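Local coordinates for paenibacillus xanthan lyase (Paenibacillus, PDB 6F2P), which probably cleaves terminal mannose residues from the side chains of xanthan by beta-elimination, as a family 8 polysaccharide lyase that binds several calcium ions, at residues A[908-913]-A[1031-1036]; A[951-956]-A[1015-1020]; A[966-971]-A[1001-1006]; A[977-982]-A[990-995]. All blocks are in the same frame, centred on the assembly; numbering follows the deposited sequence.

Contact 1: A[908-913]-A[1031-1036]. With CA (calcium ion), chain G.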
loop_
_atom_site.group_PDB
_atom_site.type_symbol
_atom_site.label_atom_id
_atom_site.label_comp_id
_atom_site.label_asym_id
_atom_site.label_seq_id
_atom_site.Cartn_x
_atom_site.Cartn_y
_atom_site.Cartn_z
ATOM N N ILE A 908 -13.482 -21.328 43.759
ATOM C CA ILE A 908 -14.291 -21.486 44.969
ATOM C C ILE A 908 -15.639 -22.127 44.654
ATOM O O ILE A 908 -16.314 -21.739 43.702
ATOM C CB ILE A 908 -14.551 -20.143 45.677
ATOM C CG1 ILE A 908 -13.235 -19.492 46.097
ATOM C CG2 ILE A 908 -15.471 -20.340 46.888
ATOM C CD1 ILE A 908 -13.407 -18.187 46.870
ATOM N N VAL A 909 -16.027 -23.119 45.448
ATOM C CA VAL A 909 -17.338 -23.735 45.288
ATOM C C VAL A 909 -18.143 -23.625 46.575
ATOM O O VAL A 909 -17.714 -24.112 47.617
ATOM C CB VAL A 909 -17.230 -25.204 44.864
ATOM C CG1 VAL A 909 -18.590 -25.725 44.467
ATOM C CG2 VAL A 909 -16.260 -25.345 43.705
ATOM N N ASP A 910 -19.295 -22.959 46.500
ATOM C CA ASP A 910 -20.175 -22.795 47.654
ATOM C C ASP A 910 -21.274 -23.844 47.565
ATOM O O ASP A 910 -21.449 -24.456 46.517
ATOM C CB ASP A 910 -20.774 -21.386 47.673
ATOM C CG ASP A 910 -21.395 -21.030 49.012
ATOM O OD1 ASP A 910 -20.632 -20.837 49.983
ATOM O OD2 ASP A 910 -22.640 -20.938 49.094
ATOM N N ASN A 911 -22.004 -24.071 48.652
ATOM C CA ASN A 911 -23.059 -25.084 48.638
ATOM C C ASN A 911 -24.219 -24.687 47.731
ATOM O O ASN A 911 -25.003 -25.535 47.295
ATOM C CB ASN A 911 -23.567 -25.342 50.046
ATOM C CG ASN A 911 -23.967 -24.071 50.748
ATOM O OD1 ASN A 911 -23.114 -23.277 51.144
ATOM N ND2 ASN A 911 -25.270 -23.865 50.907
ATOM N N ALA A 912 -24.323 -23.388 47.460
ATOM C CA ALA A 912 -25.297 -22.862 46.507
ATOM C C ALA A 912 -24.902 -21.450 46.112
ATOM O O ALA A 912 -25.105 -20.538 46.913
ATOM C CB ALA A 912 -26.693 -22.858 47.116
ATOM N N ASP A 913 -24.326 -21.218 44.927
ATOM C CA ASP A 913 -23.889 -22.185 43.891
ATOM C C ASP A 913 -24.884 -23.085 43.158
ATOM O O ASP A 913 -25.565 -23.924 43.745
ATOM C CB ASP A 913 -22.608 -22.929 44.269
ATOM C CG ASP A 913 -21.363 -22.087 44.043
ATOM O OD1 ASP A 913 -21.426 -20.864 44.289
ATOM O OD2 ASP A 913 -20.333 -22.647 43.609
ATOM N N ALA A 1031 -21.796 -28.654 55.625
ATOM C CA ALA A 1031 -21.181 -28.475 54.309
ATOM C C ALA A 1031 -21.285 -27.008 53.894
ATOM O O ALA A 1031 -22.380 -26.447 53.877
ATOM C CB ALA A 1031 -21.856 -29.374 53.272
ATOM N N ASP A 1032 -20.154 -26.389 53.559
ATOM C CA ASP A 1032 -20.129 -24.957 53.254
ATOM C C ASP A 1032 -19.417 -24.641 51.930
ATOM O O ASP A 1032 -20.065 -24.495 50.890
ATOM C CB ASP A 1032 -19.492 -24.181 54.416
ATOM C CG ASP A 1032 -19.636 -22.677 54.275
ATOM O OD1 ASP A 1032 -20.558 -22.219 53.564
ATOM O OD2 ASP A 1032 -18.829 -21.948 54.895
ATOM N N ALA A 1033 -18.090 -24.536 51.970
ATOM C CA ALA A 1033 -17.321 -24.187 50.776
ATOM C C ALA A 1033 -15.892 -24.757 50.729
ATOM O O ALA A 1033 -15.242 -24.953 51.766
ATOM C CB ALA A 1033 -17.295 -22.669 50.586
ATOM N N VAL A 1034 -15.424 -25.017 49.508
ATOM C CA VAL A 1034 -14.045 -25.419 49.257
ATOM C C VAL A 1034 -13.345 -24.398 48.353
ATOM O O VAL A 1034 -14.001 -23.638 47.636
ATOM C CB VAL A 1034 -13.967 -26.813 48.601
ATOM C CG1 VAL A 1034 -14.735 -27.830 49.429
ATOM C CG2 VAL A 1034 -14.512 -26.765 47.186
ATOM N N LYS A 1035 -12.016 -24.380 48.395
ATOM C CA LYS A 1035 -11.235 -23.483 47.543
ATOM C C LYS A 1035 -9.908 -24.102 47.131
ATOM O O LYS A 1035 -9.086 -24.461 47.972
ATOM C CB LYS A 1035 -10.985 -22.131 48.222
ATOM C CG LYS A 1035 -10.225 -21.148 47.345
ATOM C CD LYS A 1035 -10.233 -19.729 47.905
ATOM C CE LYS A 1035 -9.380 -19.593 49.153
ATOM N NZ LYS A 1035 -9.154 -18.158 49.518
ATOM N N LEU A 1036 -9.707 -24.231 45.828
ATOM C CA LEU A 1036 -8.441 -24.713 45.305
ATOM C C LEU A 1036 -7.563 -23.512 44.968
ATOM O O LEU A 1036 -7.991 -22.582 44.281
ATOM C CB LEU A 1036 -8.656 -25.595 44.069
ATOM C CG LEU A 1036 -8.965 -27.084 44.282
ATOM C CD1 LEU A 1036 -10.162 -27.284 45.188
ATOM C CD2 LEU A 1036 -9.191 -27.784 42.951
HETATM CA CA CA G . -22.226 -21.316 51.927
#
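Strands 908-910 and 1033-1036 run antiparallel, their axes 171° apart, and are tied by two bonds of one hydrogen-bonded pair: Val909 N to Val1034 O at 3.0 Å and Val1034 N to Val909 O at 3.1 Å, each donor lying in the plane of the carbonyl it meets. The valine side chains of this pair lie side by side on the same face, with Val909 CB 3.9 Å from Val1034 CG2. On the other face Ile908 runs alongside Lys1035, its CG1 3.5 Å from CD of the lysine. Where the strands part, three side chains converge on a calcium ion. Asp910, with CG anti to its backbone N (chi1 -165°), gives both carboxylate oxygens to the metal, OD1 at 2.6 Å and OD2 at 2.9 Å from the calcium. Asn911 turns CG into the crowded position between N and C (chi1 52°), which brings OD1 to 2.3 Å from the ion. From the facing segment, just ahead of strand 1033-1036, Asp1032 gives one oxygen, OD1, 2.5 Å from the calcium. Asp913 OD2 accepts a hydrogen bond from Asp910 N, met from above its carboxylate plane, and so probably steadies the turn that carries Asp910 and Asn911. Tyr933 O and Asp936 O complete this calcium site, which joins the first and last strands of a Golvesin-type beta-sandwich domain.

Contact 2: A[951-956]-A[1015-1020]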
loop_
_atom_site.group_PDB
_atom_site.type_symbol
_atom_site.label_atom_id
_atom_site.label_comp_id
_atom_site.label_asym_id
_atom_site.label_seq_id
_atom_site.Cartn_x
_atom_site.Cartn_y
_atom_site.Cartn_z
ATOM N N THR A 951 -20.968 -33.264 47.375
ATOM C CA THR A 951 -19.780 -33.344 46.514
ATOM C C THR A 951 -19.470 -32.052 45.747
ATOM O O THR A 951 -20.160 -31.711 44.787
ATOM C CB THR A 951 -19.893 -34.511 45.499
ATOM O OG1 THR A 951 -20.022 -35.753 46.200
ATOM C CG2 THR A 951 -18.667 -34.574 44.608
ATOM N N PHE A 952 -18.418 -31.351 46.168
ATOM C CA PHE A 952 -17.954 -30.148 45.477
ATOM C C PHE A 952 -17.053 -30.506 44.295
ATOM O O PHE A 952 -15.920 -30.939 44.486
ATOM C CB PHE A 952 -17.157 -29.250 46.431
ATOM C CG PHE A 952 -17.921 -28.791 47.645
ATOM C CD1 PHE A 952 -17.926 -29.545 48.809
ATOM C CD2 PHE A 952 -18.605 -27.586 47.635
ATOM C CE1 PHE A 952 -18.615 -29.117 49.938
ATOM C CE2 PHE A 952 -19.300 -27.151 48.763
ATOM C CZ PHE A 952 -19.303 -27.923 49.916
ATOM N N THR A 953 -17.543 -30.317 43.075
ATOM C CA THR A 953 -16.722 -30.545 41.886
ATOM C C THR A 953 -16.303 -29.223 41.239
ATOM O O THR A 953 -17.088 -28.603 40.523
ATOM C CB THR A 953 -17.456 -31.421 40.841
ATOM O OG1 THR A 953 -17.932 -32.622 41.464
ATOM C CG2 THR A 953 -16.527 -31.779 39.684
ATOM N N PRO A 954 -15.058 -28.786 41.493
ATOM C CA PRO A 954 -14.546 -27.536 40.918
ATOM C C PRO A 954 -14.157 -27.692 39.454
ATOM O O PRO A 954 -13.880 -28.803 39.000
ATOM C CB PRO A 954 -13.286 -27.269 41.741
ATOM C CG PRO A 954 -12.812 -28.626 42.109
ATOM C CD PRO A 954 -14.061 -29.434 42.364
ATOM N N ASN A 955 -14.144 -26.577 38.731
ATOM C CA ASN A 955 -13.657 -26.551 37.362
ATOM C C ASN A 955 -12.218 -26.043 37.358
ATOM O O ASN A 955 -11.968 -24.841 37.466
ATOM C CB ASN A 955 -14.541 -25.656 36.497
ATOM C CG ASN A 955 -14.310 -25.865 35.015
ATOM O OD1 ASN A 955 -13.286 -26.412 34.600
ATOM N ND2 ASN A 955 -15.266 -25.424 34.205
ATOM N N VAL A 956 -11.273 -26.970 37.255
ATOM C CA VAL A 956 -9.862 -26.622 37.338
ATOM C C VAL A 956 -9.408 -26.022 36.008
ATOM O O VAL A 956 -9.491 -26.674 34.967
ATOM C CB VAL A 956 -9.006 -27.846 37.761
ATOM C CG1 VAL A 956 -7.539 -27.496 37.796
ATOM C CG2 VAL A 956 -9.444 -28.336 39.122
ATOM N N THR A 1015 -12.731 -33.733 36.655
ATOM C CA THR A 1015 -12.479 -35.118 37.052
ATOM C C THR A 1015 -12.037 -35.210 38.509
ATOM O O THR A 1015 -11.679 -36.282 38.998
ATOM C CB THR A 1015 -11.401 -35.756 36.180
ATOM O OG1 THR A 1015 -10.503 -34.735 35.721
ATOM C CG2 THR A 1015 -12.033 -36.458 34.987
ATOM N N GLY A 1016 -12.052 -34.076 39.194
ATOM C CA GLY A 1016 -11.684 -34.039 40.590
ATOM C C GLY A 1016 -12.877 -33.647 41.431
ATOM O O GLY A 1016 -13.724 -32.873 40.987
ATOM N N ALA A 1017 -12.949 -34.182 42.645
ATOM C CA ALA A 1017 -14.069 -33.893 43.527
ATOM C C ALA A 1017 -13.639 -33.827 44.983
ATOM O O ALA A 1017 -12.618 -34.391 45.378
ATOM C CB ALA A 1017 -15.165 -34.922 43.346
ATOM N N ILE A 1018 -14.429 -33.118 45.775
ATOM C CA ILE A 1018 -14.198 -33.015 47.200
ATOM C C ILE A 1018 -15.515 -33.312 47.892
ATOM O O ILE A 1018 -16.396 -32.453 47.950
ATOM C CB ILE A 1018 -13.707 -31.614 47.578
ATOM C CG1 ILE A 1018 -12.429 -31.289 46.806
ATOM C CG2 ILE A 1018 -13.460 -31.518 49.073
ATOM C CD1 ILE A 1018 -12.042 -29.838 46.868
ATOM N N LYS A 1019 -15.647 -34.539 48.396
ATOM C CA LYS A 1019 -16.900 -35.019 48.975
ATOM C C LYS A 1019 -16.878 -35.010 50.502
ATOM O O LYS A 1019 -15.862 -35.324 51.126
ATOM C CB LYS A 1019 -17.229 -36.429 48.463
ATOM C CG LYS A 1019 -18.561 -36.976 48.977
ATOM C CD LYS A 1019 -18.718 -38.476 48.731
ATOM C CE LYS A 1019 -18.927 -38.802 47.259
ATOM N NZ LYS A 1019 -19.249 -40.250 47.071
ATOM N N ILE A 1020 -18.008 -34.637 51.095
ATOM C CA ILE A 1020 -18.197 -34.725 52.534
ATOM C C ILE A 1020 -19.182 -35.848 52.826
ATOM O O ILE A 1020 -20.323 -35.802 52.377
ATOM C CB ILE A 1020 -18.738 -33.408 53.105
ATOM C CG1 ILE A 1020 -17.684 -32.306 52.972
ATOM C CG2 ILE A 1020 -19.143 -33.581 54.554
ATOM C CD1 ILE A 1020 -18.189 -30.931 53.345
HETATM O O HOH W 1 -12.026 -31.237 39.196
#
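Phe952 and Ile1018 form the tight centre of this antiparallel pairing. Phe952 N bonds to Ile1018 O and Ile1018 N to Phe952 O, both at 2.9 Å, and each donor sits above the plane of the carbonyl it meets. CG of Phe952 is anti to the carbonyl carbon, beside the backbone N (chi1 -59°), and the ring turns its edge to the partner strand: CD1 is 3.4 Å from Ile1018 O, and CE1 is 3.9 Å from Ile1020 CD1, near the ring plane. Val909 and Val1034 of the facing sheet pack against the same ring, making this side the buried one. The other face is looser and partly exposed. There Thr951 crosses Lys1019 obliquely, OG1 lying 3.4 Å from Lys1019 CG, while the methyl CG2 of Thr951 touches Ala1017 CB at 3.7 Å. Past Thr953 the strands separate and water takes over: Gly1016 N donates to a water at 2.8 Å, and that water lies 3.1 Å from Pro954 O, to which it can donate. Aliphatic and aromatic groups inside, threonine and lysine outside: this alternation is that of an antiparallel sheet in a beta-sandwich, here the five-stranded sheet of the Golvesin C-terminal domain.

Contact 3: A[966-971]-A[1001-1006]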
loop_
_atom_site.group_PDB
_atom_site.type_symbol
_atom_site.label_atom_id
_atom_site.label_comp_id
_atom_site.label_asym_id
_atom_site.label_seq_id
_atom_site.Cartn_x
_atom_site.Cartn_y
_atom_site.Cartn_z
ATOM N N MET A 966 -11.037 -25.742 52.981
ATOM C CA MET A 966 -12.460 -25.863 53.281
ATOM C C MET A 966 -12.864 -24.986 54.470
ATOM O O MET A 966 -12.116 -24.834 55.442
ATOM C CB MET A 966 -12.851 -27.318 53.528
ATOM C CG MET A 966 -14.325 -27.498 53.856
ATOM S SD MET A 966 -14.809 -29.190 54.240
ATOM C CE MET A 966 -14.688 -29.975 52.631
ATOM N N MET A 967 -14.047 -24.394 54.370
ATOM C CA MET A 967 -14.593 -23.585 55.443
ATOM C C MET A 967 -15.899 -24.214 55.897
ATOM O O MET A 967 -16.571 -24.885 55.111
ATOM C CB MET A 967 -14.840 -22.166 54.942
ATOM C CG MET A 967 -15.369 -21.202 55.984
ATOM S SD MET A 967 -15.455 -19.544 55.304
ATOM C CE MET A 967 -13.723 -19.245 54.958
ATOM N N TRP A 968 -16.251 -24.011 57.163
ATOM C CA TRP A 968 -17.505 -24.528 57.697
ATOM C C TRP A 968 -17.978 -23.720 58.906
ATOM O O TRP A 968 -17.255 -22.858 59.415
ATOM C CB TRP A 968 -17.363 -26.011 58.065
ATOM C CG TRP A 968 -16.214 -26.293 58.995
ATOM C CD1 TRP A 968 -16.101 -25.912 60.302
ATOM C CD2 TRP A 968 -15.018 -27.019 58.686
ATOM N NE1 TRP A 968 -14.910 -26.353 60.826
ATOM C CE2 TRP A 968 -14.225 -27.036 59.854
ATOM C CE3 TRP A 968 -14.539 -27.657 57.535
ATOM C CZ2 TRP A 968 -12.981 -27.665 59.906
ATOM C CZ3 TRP A 968 -13.301 -28.280 57.586
ATOM C CH2 TRP A 968 -12.538 -28.280 58.766
ATOM N N ALA A 969 -19.194 -24.019 59.359
ATOM C CA ALA A 969 -19.779 -23.378 60.535
ATOM C C ALA A 969 -19.533 -24.166 61.829
ATOM O O ALA A 969 -20.153 -25.207 62.062
ATOM C CB ALA A 969 -21.266 -23.144 60.319
ATOM N N ALA A 970 -18.639 -23.659 62.675
ATOM C CA ALA A 970 -18.227 -24.386 63.877
ATOM C C ALA A 970 -19.121 -24.093 65.076
ATOM O O ALA A 970 -19.672 -22.999 65.192
ATOM C CB ALA A 970 -16.769 -24.080 64.212
ATOM N N HIS A 971 -19.264 -25.069 65.971
ATOM C CA HIS A 971 -20.014 -24.850 67.208
ATOM C C HIS A 971 -19.593 -25.782 68.344
ATOM O O HIS A 971 -18.456 -25.728 68.811
ATOM C CB HIS A 971 -21.524 -24.950 66.968
ATOM C CG HIS A 971 -22.338 -24.124 67.919
ATOM N ND1 HIS A 971 -23.698 -24.291 68.077
ATOM C CD2 HIS A 971 -21.984 -23.120 68.755
ATOM C CE1 HIS A 971 -24.144 -23.431 68.974
ATOM N NE2 HIS A 971 -23.126 -22.707 69.400
ATOM N N VAL A 1001 -12.887 -19.865 58.836
ATOM C CA VAL A 1001 -11.592 -19.753 58.176
ATOM C C VAL A 1001 -11.417 -20.814 57.095
ATOM O O VAL A 1001 -12.139 -21.818 57.070
ATOM C CB VAL A 1001 -10.439 -19.879 59.188
ATOM C CG1 VAL A 1001 -10.342 -18.623 60.034
ATOM C CG2 VAL A 1001 -10.641 -21.114 60.061
ATOM N N TRP A 1002 -10.459 -20.580 56.200
ATOM C CA TRP A 1002 -10.098 -21.564 55.186
ATOM C C TRP A 1002 -9.147 -22.589 55.783
ATOM O O TRP A 1002 -8.024 -22.262 56.170
ATOM C CB TRP A 1002 -9.452 -20.904 53.968
ATOM C CG TRP A 1002 -10.429 -20.214 53.071
ATOM C CD1 TRP A 1002 -10.460 -18.883 52.757
ATOM C CD2 TRP A 1002 -11.526 -20.817 52.374
ATOM N NE1 TRP A 1002 -11.508 -18.624 51.904
ATOM C CE2 TRP A 1002 -12.178 -19.794 51.656
ATOM C CE3 TRP A 1002 -12.019 -22.123 52.285
ATOM C CZ2 TRP A 1002 -13.297 -20.038 50.861
ATOM C CZ3 TRP A 1002 -13.129 -22.363 51.493
ATOM C CH2 TRP A 1002 -13.756 -21.324 50.792
ATOM N N ASN A 1003 -9.605 -23.830 55.863
ATOM C CA ASN A 1003 -8.809 -24.884 56.467
ATOM C C ASN A 1003 -8.115 -25.715 55.408
ATOM O O ASN A 1003 -8.764 -26.299 54.541
ATOM C CB ASN A 1003 -9.683 -25.765 57.368
ATOM C CG ASN A 1003 -10.105 -25.053 58.637
ATOM O OD1 ASN A 1003 -9.265 -24.525 59.368
ATOM N ND2 ASN A 1003 -11.410 -25.009 58.892
ATOM N N LEU A 1004 -6.791 -25.762 55.474
ATOM C CA LEU A 1004 -6.029 -26.526 54.501
ATOM C C LEU A 1004 -6.200 -28.029 54.724
ATOM O O LEU A 1004 -5.785 -28.560 55.752
ATOM C CB LEU A 1004 -4.555 -26.135 54.569
ATOM C CG LEU A 1004 -3.672 -26.744 53.488
ATOM C CD1 LEU A 1004 -4.298 -26.495 52.128
ATOM C CD2 LEU A 1004 -2.276 -26.151 53.553
ATOM N N LEU A 1005 -6.813 -28.705 53.754
ATOM C CA LEU A 1005 -7.020 -30.153 53.819
ATOM C C LEU A 1005 -5.818 -30.910 53.277
ATOM O O LEU A 1005 -5.391 -31.908 53.854
ATOM C CB LEU A 1005 -8.263 -30.570 53.030
ATOM C CG LEU A 1005 -9.572 -29.853 53.361
ATOM C CD1 LEU A 1005 -10.745 -30.572 52.729
ATOM C CD2 LEU A 1005 -9.755 -29.736 54.864
ATOM N N GLY A 1006 -5.281 -30.435 52.158
ATOM C CA GLY A 1006 -4.134 -31.070 51.541
ATOM C C GLY A 1006 -3.696 -30.384 50.266
ATOM O O GLY A 1006 -4.264 -29.368 49.862
#
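Met966 O is gripped by one hydrogen bond across the strands, from Asn1003 N at 2.7 Å, and Met966 N returns a second bond to Asn1003 O at 2.8 Å; in both, the donor stands above the plane of the carbonyl. Beyond this antiparallel pair the chains diverge and side chains carry the contact. Met967 is extended as far as SD and then bends (chi3 -62°), setting its methyl over a face of Trp1002: CE is 3.6 Å from the centroid of the five-membered ring, a CH-pi contact, while SD approaches the six-membered ring obliquely as a Met-aromatic contact. An alanine in place of Trp1002 would remove this aromatic platform and would probably leave Met967 and the ammonium group of Lys1035, which makes a cation-pi contact with the indole, less firmly placed. Asn1003 lies across Trp968 with ND2 over one face, towards the rim, 3.2 Å from CZ2 of Trp968; the amide and ring planes are 33° apart. Asn998 O takes a hydrogen bond from that ND2, and Gly997 O one from Trp968 NE1, so the loop before Trp1002 helps to fix both groups. Met966 and Leu1005 cross obliquely, Met966 CB 4.0 Å from Leu1005 CD1. Leu1005 and Gly1006 both face Val964 in a classic beta bulge, and strand 960-967 pairs antiparallel with 1003-1010 and with 1030-1039 in its sheet, with Trp968 reaching Val993 of strand 987-993.

Contact 4: A[977-982]-A[990-995]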
loop_
_atom_site.group_PDB
_atom_site.type_symbol
_atom_site.label_atom_id
_atom_site.label_comp_id
_atom_site.label_asym_id
_atom_site.label_seq_id
_atom_site.Cartn_x
_atom_site.Cartn_y
_atom_site.Cartn_z
ATOM N N ASN A 977 -15.472 -35.895 63.720
ATOM C CA ASN A 977 -14.847 -36.865 62.833
ATOM C C ASN A 977 -15.502 -36.900 61.459
ATOM O O ASN A 977 -15.837 -37.969 60.948
ATOM C CB ASN A 977 -14.869 -38.259 63.473
ATOM C CG ASN A 977 -16.277 -38.725 63.820
ATOM O OD1 ASN A 977 -17.178 -37.913 64.031
ATOM N ND2 ASN A 977 -16.471 -40.039 63.870
ATOM N N VAL A 978 -15.676 -35.728 60.856
ATOM C CA VAL A 978 -16.297 -35.649 59.542
ATOM C C VAL A 978 -15.339 -36.152 58.471
ATOM O O VAL A 978 -14.273 -35.567 58.273
ATOM C CB VAL A 978 -16.726 -34.213 59.211
ATOM C CG1 VAL A 978 -17.464 -34.174 57.876
ATOM C CG2 VAL A 978 -17.591 -33.657 60.332
ATOM N N PRO A 979 -15.709 -37.250 57.786
ATOM C CA PRO A 979 -14.864 -37.797 56.719
ATOM C C PRO A 979 -14.979 -36.981 55.432
ATOM O O PRO A 979 -16.085 -36.720 54.956
ATOM C CB PRO A 979 -15.429 -39.206 56.511
ATOM C CG PRO A 979 -16.849 -39.103 56.916
ATOM C CD PRO A 979 -16.902 -38.081 58.024
ATOM N N VAL A 980 -13.836 -36.570 54.888
ATOM C CA VAL A 980 -13.803 -35.793 53.656
ATOM C C VAL A 980 -12.925 -36.476 52.614
ATOM O O VAL A 980 -11.760 -36.769 52.874
ATOM C CB VAL A 980 -13.266 -34.373 53.904
ATOM C CG1 VAL A 980 -13.280 -33.567 52.611
ATOM C CG2 VAL A 980 -14.086 -33.681 54.978
ATOM N N ASP A 981 -13.488 -36.738 51.439
ATOM C CA ASP A 981 -12.712 -37.288 50.332
ATOM C C ASP A 981 -12.220 -36.187 49.411
ATOM O O ASP A 981 -12.939 -35.229 49.137
ATOM C CB ASP A 981 -13.540 -38.281 49.516
ATOM C CG ASP A 981 -13.900 -39.512 50.298
ATOM O OD1 ASP A 981 -13.141 -39.866 51.227
ATOM O OD2 ASP A 981 -14.945 -40.123 49.989
ATOM N N VAL A 982 -10.989 -36.325 48.940
ATOM C CA VAL A 982 -10.476 -35.457 47.897
ATOM C C VAL A 982 -10.016 -36.329 46.739
ATOM O O VAL A 982 -8.979 -36.985 46.821
ATOM C CB VAL A 982 -9.306 -34.595 48.400
ATOM C CG1 VAL A 982 -8.743 -33.762 47.265
ATOM C CG2 VAL A 982 -9.758 -33.710 49.549
ATOM N N THR A 990 -8.421 -39.460 51.833
ATOM C CA THR A 990 -9.455 -39.320 52.851
ATOM C C THR A 990 -8.858 -38.806 54.156
ATOM O O THR A 990 -7.817 -39.285 54.600
ATOM C CB THR A 990 -10.159 -40.657 53.136
ATOM O OG1 THR A 990 -10.802 -41.123 51.945
ATOM C CG2 THR A 990 -11.200 -40.495 54.239
ATOM N N LEU A 991 -9.509 -37.817 54.758
ATOM C CA LEU A 991 -9.142 -37.377 56.096
ATOM C C LEU A 991 -10.400 -37.054 56.879
ATOM O O LEU A 991 -11.471 -36.899 56.294
ATOM C CB LEU A 991 -8.229 -36.152 56.046
ATOM C CG LEU A 991 -8.840 -34.772 55.775
ATOM C CD1 LEU A 991 -7.899 -33.685 56.258
ATOM C CD2 LEU A 991 -9.136 -34.586 54.296
ATOM N N ASN A 992 -10.276 -36.963 58.200
ATOM C CA ASN A 992 -11.383 -36.509 59.033
ATOM C C ASN A 992 -11.155 -35.070 59.468
ATOM O O ASN A 992 -10.029 -34.686 59.774
ATOM C CB ASN A 992 -11.568 -37.404 60.267
ATOM C CG ASN A 992 -12.141 -38.767 59.923
ATOM O OD1 ASN A 992 -12.602 -39.000 58.802
ATOM N ND2 ASN A 992 -12.128 -39.676 60.896
ATOM N N VAL A 993 -12.220 -34.276 59.490
ATOM C CA VAL A 993 -12.132 -32.908 60.002
ATOM C C VAL A 993 -12.996 -32.709 61.257
ATOM O O VAL A 993 -14.093 -33.268 61.367
ATOM C CB VAL A 993 -12.473 -31.849 58.917
ATOM C CG1 VAL A 993 -11.412 -31.842 57.836
ATOM C CG2 VAL A 993 -13.841 -32.107 58.307
ATOM N N ASN A 994 -12.485 -31.924 62.202
ATOM C CA ASN A 994 -13.198 -31.633 63.443
ATOM C C ASN A 994 -13.974 -30.320 63.353
ATOM O O ASN A 994 -13.418 -29.239 63.575
ATOM C CB ASN A 994 -12.219 -31.597 64.614
ATOM C CG ASN A 994 -12.906 -31.362 65.938
ATOM O OD1 ASN A 994 -14.129 -31.404 66.028
ATOM N ND2 ASN A 994 -12.119 -31.117 66.980
ATOM N N GLN A 995 -15.263 -30.429 63.040
ATOM C CA GLN A 995 -16.093 -29.268 62.721
ATOM C C GLN A 995 -16.650 -28.508 63.921
ATOM O O GLN A 995 -17.410 -27.556 63.751
ATOM C CB GLN A 995 -17.239 -29.663 61.786
ATOM C CG GLN A 995 -16.823 -29.782 60.340
ATOM C CD GLN A 995 -17.979 -30.119 59.431
ATOM O OE1 GLN A 995 -19.077 -30.414 59.895
ATOM N NE2 GLN A 995 -17.744 -30.073 58.125
#
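Four main-chain hydrogen bonds form the inner shell between strands 978-982 and 990-993, antiparallel but twisted to 145°. Val978 and Val993 exchange two of them, the shorter from Val993 N to a lone pair of Val978 O at 2.7 Å. Val980 and Leu991 exchange the other two, and the bond from Val980 N to Leu991 O, 2.8 Å long, runs nearly along the C=O axis. On the face holding these residues, CG2 of Val993 wedges between two valines, lying 3.7 Å from Val978 CB and also 3.7 Å from Val980 CG2. The flat end of Gln995 crosses Val978 at about a right angle, OE1 at 3.6 Å from its CG2. On the other face Asn992 reaches over to Pro979 with OD1, and Thr990 and Asp981 lie side by side. Thr990 OG1 donates to Asp981 OD1 at 2.8 Å, from above the carboxylate plane by 32°. The same OD1 forms a salt bridge with Arg1021 NH1, which probably keeps the acid ionised. An alanine in place of Asp981 would take away the acceptor shared by Thr990 and Arg1021 and would probably loosen this edge of the sheet. Farther out, Gln995 NE2 is held by Val1030 O, and the side-chain amide of Asn977 is tied to the loop at Ala1024 and Asn1026. Two antiparallel strands joined by a two-residue turn make this a tight beta-hairpin, its second strand outermost in its sheet of the beta-sandwich.

In the fold
All four contacts lie in the Golvesin C-terminal domain, a beta-sandwich whose centre is far from that of the chain. Along the sequence they are nested: contact 4, the local hairpin, lies inside contact 3, that inside contact 2, and all inside contact 1, which brings the domain's ends together. Contacts 1 and 3 share one sheet, through neighbouring strands 1030-1039 and 960-967; contacts 2 and 4 share the facing one, through 1017-1021 and 978-984. Centres are about 10 Å apart for contacts 1 and 2 and for 3 and 4, where side chains pack between the sheets, and about 16 Å for contacts 2 and 3, which touch through Met966 and Ile1020. One hydrophobic core unites strands distant in sequence.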